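PDB 3CZ8: putative sporulation-specific glycosylase ydhD from Bacillus subtilis subsp. subtilis str. 168, which probably binds chitin-like polysaccharides and hydrolyses their glycosidic bonds through a family 18 glycosyl hydrolase domain, the part of the longer protein present here. Local coordinates for residues 53-59 / 109-113; 259-265 / 286-290. The protein carries 1 engineered substitution. All coordinates share one frame; numbering follows the deposited sequence. Where two conformers were deposited one is given.

Contact 1 (53-59 / 109-113)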
ATOM      1  N   LEU A  53     -12.759 -15.765   1.910  1.00 49.55           N
ATOM      2  CA  LEU A  53     -11.618 -15.014   2.412  1.00 53.08           C
ATOM      3  C   LEU A  53     -11.217 -15.452   3.806  1.00 54.85           C
ATOM      4  O   LEU A  53     -12.021 -16.015   4.549  1.00 52.52           O
ATOM      5  CB  LEU A  53     -11.919 -13.513   2.446  1.00 58.09           C
ATOM      6  CG  LEU A  53     -12.127 -12.684   1.181  1.00 52.24           C
ATOM      7  CD1 LEU A  53     -12.347 -11.255   1.614  1.00 48.63           C
ATOM      8  CD2 LEU A  53     -10.946 -12.778   0.232  1.00 58.44           C
ATOM      9  N   ASN A  54      -9.965 -15.175   4.154  1.00 57.19           N
ATOM     10  CA  ASN A  54      -9.508 -15.276   5.527  1.00 61.92           C
ATOM     11  C   ASN A  54      -9.804 -13.955   6.220  1.00 55.08           C
ATOM     12  O   ASN A  54      -8.902 -13.168   6.497  1.00 58.06           O
ATOM     13  CB  ASN A  54      -8.017 -15.620   5.576  1.00 65.10           C
ATOM     14  CG  ASN A  54      -7.572 -16.107   6.945  1.00 70.67           C
ATOM     15  OD1 ASN A  54      -8.249 -16.916   7.584  1.00 86.27           O
ATOM     16  ND2 ASN A  54      -6.420 -15.623   7.396  1.00 67.74           N
ATOM     17  N   ASP A  55     -11.088 -13.721   6.488  1.00 55.00           N
ATOM     18  CA  ASP A  55     -11.562 -12.415   6.944  1.00 53.71           C
ATOM     19  C   ASP A  55     -11.991 -12.372   8.407  1.00 52.11           C
ATOM     20  O   ASP A  55     -12.176 -11.289   8.967  1.00 50.76           O
ATOM     21  CB  ASP A  55     -12.679 -11.886   6.028  1.00 43.93           C
ATOM     22  CG  ASP A  55     -13.870 -12.846   5.898  1.00 68.12           C
ATOM     23  OD1 ASP A  55     -14.820 -12.487   5.170  1.00 57.19           O
ATOM     24  OD2 ASP A  55     -13.879 -13.940   6.507  1.00 65.97           O
ATOM     25  N   ALA A  56     -12.127 -13.552   9.013  1.00 55.34           N
ATOM     26  CA  ALA A  56     -12.625 -13.710  10.385  1.00 55.23           C
ATOM     27  C   ALA A  56     -11.893 -12.855  11.417  1.00 48.84           C
ATOM     28  O   ALA A  56     -12.524 -12.260  12.294  1.00 48.44           O
ATOM     29  CB  ALA A  56     -12.603 -15.181  10.795  1.00 55.54           C
ATOM     30  N   ALA A  57     -10.570 -12.787  11.294  1.00 52.44           N
ATOM     31  CA  ALA A  57      -9.750 -11.961  12.178  1.00 59.93           C
ATOM     32  C   ALA A  57      -9.982 -10.473  11.928  1.00 51.41           C
ATOM     33  O   ALA A  57     -10.081  -9.694  12.874  1.00 52.88           O
ATOM     34  CB  ALA A  57      -8.269 -12.316  12.021  1.00 65.34           C
ATOM     35  N   ALA A  58     -10.087 -10.097  10.653  1.00 56.35           N
ATOM     36  CA  ALA A  58     -10.286  -8.699  10.250  1.00 55.87           C
ATOM     37  C   ALA A  58     -11.666  -8.145  10.635  1.00 44.10           C
ATOM     38  O   ALA A  58     -11.781  -6.985  11.039  1.00 46.73           O
ATOM     39  CB  ALA A  58     -10.036  -8.537   8.751  1.00 51.99           C
ATOM     40  N   ILE A  59     -12.696  -8.984  10.514  1.00 48.77           N
ATOM     41  CA  ILE A  59     -14.062  -8.632  10.917  1.00 46.45           C
ATOM     42  C   ILE A  59     -14.135  -8.351  12.420  1.00 44.72           C
ATOM     43  O   ILE A  59     -14.653  -7.304  12.834  1.00 44.11           O
ATOM     44  CB  ILE A  59     -15.080  -9.736  10.516  1.00 52.45           C
ATOM     45  CG1 ILE A  59     -15.135  -9.880   8.996  1.00 29.82           C
ATOM     46  CG2 ILE A  59     -16.483  -9.425  11.050  1.00 55.84           C
ATOM     47  CD1 ILE A  59     -15.726 -11.201   8.519  1.00 41.34           C
ATOM     48  N   THR A 109     -23.502 -15.074   8.206  1.00 55.89           N
ATOM     49  CA  THR A 109     -22.571 -16.120   8.645  1.00 55.87           C
ATOM     50  C   THR A 109     -21.255 -15.520   9.134  1.00 53.80           C
ATOM     51  O   THR A 109     -20.831 -15.779  10.262  1.00 55.92           O
ATOM     52  CB  THR A 109     -22.283 -17.134   7.518  1.00 61.30           C
ATOM     53  OG1 THR A 109     -23.521 -17.648   7.012  1.00 71.34           O
ATOM     54  CG2 THR A 109     -21.421 -18.294   8.017  1.00 82.06           C
ATOM     55  N   ARG A 110     -20.633 -14.699   8.290  1.00 47.74           N
ATOM     56  CA  ARG A 110     -19.311 -14.141   8.582  1.00 33.24           C
ATOM     57  C   ARG A 110     -19.332 -12.981   9.574  1.00 31.76           C
ATOM     58  O   ARG A 110     -18.304 -12.654  10.166  1.00 45.53           O
ATOM     59  CB  ARG A 110     -18.595 -13.738   7.287  1.00 35.44           C
ATOM     60  CG  ARG A 110     -18.342 -14.891   6.309  1.00 36.91           C
ATOM     61  CD  ARG A 110     -16.926 -15.458   6.429  1.00 62.93           C
ATOM     62  NE  ARG A 110     -16.742 -16.314   7.604  1.00 92.18           N
ATOM     63  CZ  ARG A 110     -16.128 -15.944   8.727  1.00 98.05           C
ATOM     64  NH1 ARG A 110     -16.016 -16.803   9.733  1.00 86.32           N
ATOM     65  NH2 ARG A 110     -15.629 -14.720   8.852  1.00 91.09           N
ATOM     66  N   GLY A 111     -20.490 -12.355   9.755  1.00 41.48           N
ATOM     67  CA  GLY A 111     -20.636 -11.297  10.760  1.00 30.24           C
ATOM     68  C   GLY A 111     -20.277  -9.888  10.312  1.00 44.92           C
ATOM     69  O   GLY A 111     -19.860  -9.052  11.124  1.00 37.79           O
ATOM     70  N   TYR A 112     -20.449  -9.615   9.021  1.00 42.01           N
ATOM     71  CA  TYR A 112     -20.262  -8.264   8.495  1.00 41.74           C
ATOM     72  C   TYR A 112     -21.429  -7.375   8.904  1.00 32.52           C
ATOM     73  O   TYR A 112     -22.520  -7.868   9.171  1.00 47.81           O
ATOM     74  CB  TYR A 112     -20.160  -8.297   6.973  1.00 39.28           C
ATOM     75  CG  TYR A 112     -18.820  -8.739   6.424  1.00 38.57           C
ATOM     76  CD1 TYR A 112     -17.718  -7.881   6.451  1.00 38.34           C
ATOM     77  CD2 TYR A 112     -18.663  -9.998   5.846  1.00 29.59           C
ATOM     78  CE1 TYR A 112     -16.491  -8.269   5.929  1.00 31.59           C
ATOM     79  CE2 TYR A 112     -17.437 -10.398   5.320  1.00 38.21           C
ATOM     80  CZ  TYR A 112     -16.356  -9.522   5.365  1.00 37.38           C
ATOM     81  OH  TYR A 112     -15.137  -9.900   4.853  1.00 47.20           O
ATOM     82  N   GLY A 113     -21.192  -6.068   8.964  1.00 31.39           N
ATOM     83  CA  GLY A 113     -22.257  -5.105   9.240  1.00 32.88           C
ATOM     84  C   GLY A 113     -22.981  -4.598   8.000  1.00 37.09           C
ATOM     85  O   GLY A 113     -23.868  -3.749   8.097  1.00 32.54           O
TER
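Asp-55 divides its carboxylate between Tyr-112 and Arg-110, one oxygen for each. The phenol donates from Tyr-112 OH to Asp-55 OD1 over 2.6 Å, arriving on the anti side of that oxygen and 23° out of the carboxylate plane. The other oxygen, OD2, forms a salt bridge with Arg-110 NH2 at 3.0 Å. OD1 is also hydrogen-bonded to Tyr-41 OH; two tyrosines thus share OD1, and with Arg-110 on OD2 the buried carboxylate is held at both oxygens.

Packing is tightest around Ile-59. Its CD1 methyl lies over one face of the Tyr-112 ring, 3.8 Å from the centroid and 20° off the normal, a CH-pi contact. The same methyl comes within 3.4 Å of Arg-110 O, and the CG2 branch, anti to the backbone N of Ile-59, is carried to 3.4 Å from Gly-111 O. A phenylalanine in place of Tyr-112 would probably keep the surface beneath the isoleucine but leave Asp-55 OD1 without one of its two phenol partners.

The arginine side is looser and nearer solvent. Bent at chi2 (-97°) and chi3, the Arg-110 chain folds back so that its guanidinium passes Ala-56, an exposed residue, with NH2 3.6 Å from Ala-56 CB.

The contact joins the start of helix 56-64 to the turn that follows helix 93-110, where Gly-111 leaves the helix with positive phi. Gly-111 O is hydrogen-bonded to Trp-63 NE1, a second tie to helix 56-64. Further in lie the barrel strands: Tyr-112 rests on Ile-38 and Tyr-41 of strand 35-42 and on Pro-69 and Ala-71 of strand 68-77, while Gly-113 leads into strand 114-118 with backbone bonds to Pro-69 and Val-147.

Contact 2 (259-265 / 286-290)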
ATOM      1  N   TYR A 259       2.350  23.287  -8.244  1.00 54.25           N
ATOM      2  CA  TYR A 259       0.947  23.137  -7.890  1.00 56.76           C
ATOM      3  C   TYR A 259       0.064  23.900  -8.872  1.00 57.64           C
ATOM      4  O   TYR A 259       0.208  25.116  -9.034  1.00 58.73           O
ATOM      5  CB  TYR A 259       0.728  23.654  -6.465  1.00 51.74           C
ATOM      6  CG  TYR A 259      -0.584  23.255  -5.831  1.00 52.20           C
ATOM      7  CD1 TYR A 259      -0.751  21.991  -5.267  1.00 48.90           C
ATOM      8  CD2 TYR A 259      -1.653  24.149  -5.774  1.00 54.90           C
ATOM      9  CE1 TYR A 259      -1.952  21.620  -4.672  1.00 39.76           C
ATOM     10  CE2 TYR A 259      -2.858  23.790  -5.182  1.00 54.21           C
ATOM     11  CZ  TYR A 259      -3.001  22.523  -4.634  1.00 58.53           C
ATOM     12  OH  TYR A 259      -4.188  22.161  -4.045  1.00 52.30           O
ATOM     13  N   SER A 260      -0.837  23.178  -9.535  1.00 56.64           N
ATOM     14  CA  SER A 260      -1.798  23.795 -10.443  1.00 56.30           C
ATOM     15  C   SER A 260      -2.858  24.543  -9.649  1.00 54.61           C
ATOM     16  O   SER A 260      -3.467  23.984  -8.738  1.00 53.77           O
ATOM     17  CB  SER A 260      -2.450  22.747 -11.343  1.00 56.10           C
ATOM     18  OG  SER A 260      -3.423  23.341 -12.181  1.00 61.49           O
ATOM     19  N   ALA A 261      -3.052  25.816  -9.982  1.00 58.21           N
ATOM     20  CA  ALA A 261      -4.034  26.655  -9.303  1.00 59.79           C
ATOM     21  C   ALA A 261      -5.449  26.280  -9.735  1.00 55.76           C
ATOM     22  O   ALA A 261      -6.358  26.202  -8.904  1.00 53.01           O
ATOM     23  CB  ALA A 261      -3.758  28.128  -9.580  1.00 67.54           C
ATOM     24  N   GLU A 262      -5.609  26.043 -11.038  1.00 51.61           N
ATOM     25  CA  GLU A 262      -6.880  25.647 -11.642  1.00 58.63           C
ATOM     26  C   GLU A 262      -7.351  24.291 -11.114  1.00 57.50           C
ATOM     27  O   GLU A 262      -8.496  24.144 -10.680  1.00 49.61           O
ATOM     28  CB  GLU A 262      -6.736  25.598 -13.169  1.00 56.11           C
ATOM     29  CG  GLU A 262      -8.022  25.289 -13.937  1.00 64.88           C
ATOM     30  CD  GLU A 262      -7.778  24.950 -15.404  1.00 71.24           C
ATOM     31  OE1 GLU A 262      -8.639  24.276 -16.010  1.00 88.03           O
ATOM     32  OE2 GLU A 262      -6.731  25.352 -15.955  1.00 79.96           O
ATOM     33  N   TYR A 263      -6.445  23.318 -11.128  1.00 58.05           N
ATOM     34  CA  TYR A 263      -6.786  21.938 -10.813  1.00 49.29           C
ATOM     35  C   TYR A 263      -6.698  21.594  -9.328  1.00 48.07           C
ATOM     36  O   TYR A 263      -7.312  20.617  -8.888  1.00 56.20           O
ATOM     37  CB  TYR A 263      -5.913  20.978 -11.629  1.00 48.41           C
ATOM     38  CG  TYR A 263      -6.058  21.107 -13.136  1.00 57.58           C
ATOM     39  CD1 TYR A 263      -4.933  21.135 -13.960  1.00 51.14           C
ATOM     40  CD2 TYR A 263      -7.316  21.188 -13.737  1.00 54.63           C
ATOM     41  CE1 TYR A 263      -5.051  21.239 -15.340  1.00 46.15           C
ATOM     42  CE2 TYR A 263      -7.446  21.297 -15.117  1.00 55.21           C
ATOM     43  CZ  TYR A 263      -6.310  21.323 -15.912  1.00 65.54           C
ATOM     44  OH  TYR A 263      -6.429  21.432 -17.278  1.00 74.61           O
ATOM     45  N   GLN A 264      -5.955  22.406  -8.568  1.00 48.07           N
ATOM     46  CA  GLN A 264      -5.597  22.116  -7.164  1.00 42.52           C
ATOM     47  C   GLN A 264      -4.974  20.717  -7.028  1.00 50.68           C
ATOM     48  O   GLN A 264      -5.409  19.894  -6.214  1.00 36.59           O
ATOM     49  CB  GLN A 264      -6.783  22.319  -6.206  1.00 45.29           C
ATOM     50  CG  GLN A 264      -7.283  23.757  -6.107  1.00 49.36           C
ATOM     51  CD  GLN A 264      -6.314  24.681  -5.400  1.00 62.82           C
ATOM     52  OE1 GLN A 264      -5.913  24.427  -4.263  1.00 66.76           O
ATOM     53  NE2 GLN A 264      -5.942  25.771  -6.068  1.00 50.24           N
ATOM     54  N   SER A 265      -3.972  20.466  -7.867  1.00 38.55           N
ATOM     55  CA  SER A 265      -3.307  19.173  -7.961  1.00 45.87           C
ATOM     56  C   SER A 265      -1.802  19.391  -8.102  1.00 45.39           C
ATOM     57  O   SER A 265      -1.375  20.236  -8.901  1.00 47.31           O
ATOM     58  CB  SER A 265      -3.834  18.392  -9.168  1.00 46.49           C
ATOM     59  OG  SER A 265      -5.238  18.222  -9.097  1.00 37.54           O
ATOM     60  N   ARG A 286      -1.948  19.447   0.531  1.00 42.60           N
ATOM     61  CA  ARG A 286      -2.748  20.613   0.153  1.00 43.99           C
ATOM     62  C   ARG A 286      -3.966  20.233  -0.697  1.00 46.45           C
ATOM     63  O   ARG A 286      -5.055  20.766  -0.486  1.00 53.37           O
ATOM     64  CB  ARG A 286      -1.880  21.627  -0.596  1.00 39.61           C
ATOM     65  CG  ARG A 286      -2.483  23.021  -0.714  1.00 57.50           C
ATOM     66  CD  ARG A 286      -1.561  23.941  -1.490  1.00 77.60           C
ATOM     67  NE  ARG A 286      -2.177  25.232  -1.791  1.00 87.54           N
ATOM     68  CZ  ARG A 286      -1.626  26.172  -2.556  1.00 94.45           C
ATOM     69  NH1 ARG A 286      -0.435  25.977  -3.113  1.00 63.77           N
ATOM     70  NH2 ARG A 286      -2.270  27.312  -2.770  1.00 93.85           N
ATOM     71  N   SER A 287      -3.763  19.322  -1.652  1.00 42.80           N
ATOM     72  CA  SER A 287      -4.830  18.861  -2.541  0.50 45.11           C
ATOM     73  C   SER A 287      -5.873  18.033  -1.815  1.00 47.57           C
ATOM     74  O   SER A 287      -7.071  18.134  -2.101  1.00 45.25           O
ATOM     75  CB  SER A 287      -4.245  18.046  -3.683  0.50 46.65           C
ATOM     76  OG  SER A 287      -3.688  18.910  -4.639  0.50 64.83           O
ATOM     77  N   MET A 288      -5.404  17.220  -0.871  1.00 41.15           N
ATOM     78  CA  MET A 288      -6.261  16.380  -0.052  1.00 40.16           C
ATOM     79  C   MET A 288      -7.059  17.220   0.938  1.00 44.92           C
ATOM     80  O   MET A 288      -8.188  16.862   1.284  1.00 53.90           O
ATOM     81  CB  MET A 288      -5.430  15.321   0.683  1.00 38.25           C
ATOM     82  CG  MET A 288      -6.155  13.994   0.922  1.00 70.72           C
ATOM     83  SD  MET A 288      -5.666  12.629  -0.161  1.00 60.58           S
ATOM     84  CE  MET A 288      -6.342  13.122  -1.723  1.00 39.94           C
ATOM     85  N   SER A 289      -6.466  18.329   1.390  1.00 48.06           N
ATOM     86  CA  SER A 289      -7.164  19.316   2.221  1.00 51.18           C
ATOM     87  C   SER A 289      -8.336  19.941   1.472  1.00 44.35           C
ATOM     88  O   SER A 289      -9.436  20.037   2.017  1.00 45.16           O
ATOM     89  CB  SER A 289      -6.213  20.422   2.686  1.00 45.37           C
ATOM     90  OG  SER A 289      -5.290  19.927   3.635  1.00 63.11           O
ATOM     91  N   ARG A 290      -8.086  20.343   0.224  1.00 37.83           N
ATOM     92  CA  ARG A 290      -9.099  20.937  -0.652  1.00 37.28           C
ATOM     93  C   ARG A 290     -10.278  20.009  -0.933  1.00 43.02           C
ATOM     94  O   ARG A 290     -11.394  20.472  -1.157  1.00 46.38           O
ATOM     95  CB  ARG A 290      -8.474  21.407  -1.975  1.00 37.58           C
ATOM     96  CG  ARG A 290      -7.799  22.783  -1.916  1.00 63.32           C
ATOM     97  CD  ARG A 290      -8.803  23.921  -1.689  1.00 87.04           C
ATOM     98  NE  ARG A 290      -9.687  24.135  -2.838  1.00 96.60           N
ATOM     99  CZ  ARG A 290      -9.692  25.226  -3.602  1.00 99.08           C
ATOM    100  NH1 ARG A 290     -10.535  25.314  -4.622  1.00 90.38           N
ATOM    101  NH2 ARG A 290      -8.863  26.234  -3.352  1.00 97.54           N
TER
HETATM  102  O   HOH W   1      -8.100  19.017  -4.459  1.00 35.91           O
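The carbonyl oxygen of Gln-264 receives a hydrogen bond from Ser-287 OG and a second, weak one from a water. The serine bond measures 2.5 Å from OG to Gln-264 O, with the donor well above the carbonyl plane; Ser-287 has two conformers, so this bond belongs to one of them and its exact length is uncertain. The water also donates to Ser-287 O at 2.7 Å and thus bridges the turn to the helix.

Beside this polar link, Tyr-259 is covered on both faces. Arg-286, extended along its length with CG anti to the backbone N (chi1 -164°), lays its guanidinium flat on the ring: the planes differ by 8° and the centres are 4.2 Å apart, an off-centre cation-pi stack. Its CD adds a CH-pi contact over the same face, 3.9 Å from the Tyr-259 centroid. Over the opposite face, toward the rim, lies Ser-265 N.

Gln-264 is held from several directions. Tyr-259 OH donates to Gln-264 OE1 at 2.9 Å from above the amide carbonyl plane, and Gln-264 NE2 donates a hydrogen bond to Ala-261 O at 2.9 Å, so the amide is unlikely to flip. Across it stacks the bent side chain of Arg-290, whose guanidinium plane is 14° from that of the amide and has Gln-264 CG over its centre at 3.8 Å. Ile-198 of helix 198-208 touches both side chains.

The contact thus sets the turn after strand 258-260, outermost in its sheet within this chain, against helix 285-297. Across these two segments both arginines lie on flat, uncharged groups, which suggests that stacking, together with the serine bond and the water bridge, holds the helix to the turn without an ion pair between them.

How the contacts relate
From the N terminus, contact 1 comes first: it closes a loop of 49 residues that runs through helix 56-64, strand 68-77 and helix 83-90 into helix 93-110, tying the start of helix 56-64 to the end of helix 93-110 on the outside of the TIM barrel. The chain then completes further barrel strands before entering the five-stranded antiparallel sheet, which probably corresponds to the insertion domain of many family 18 chitinases. There contact 2 closes a shorter loop of 20 residues, joining the strand at one end of that sheet to helix 285-297, which leads to the last barrel strand, 302-310. The two loops follow in series, neither nested nor crossed, on opposite sides of the chain's centre, their centres about 38 Å apart.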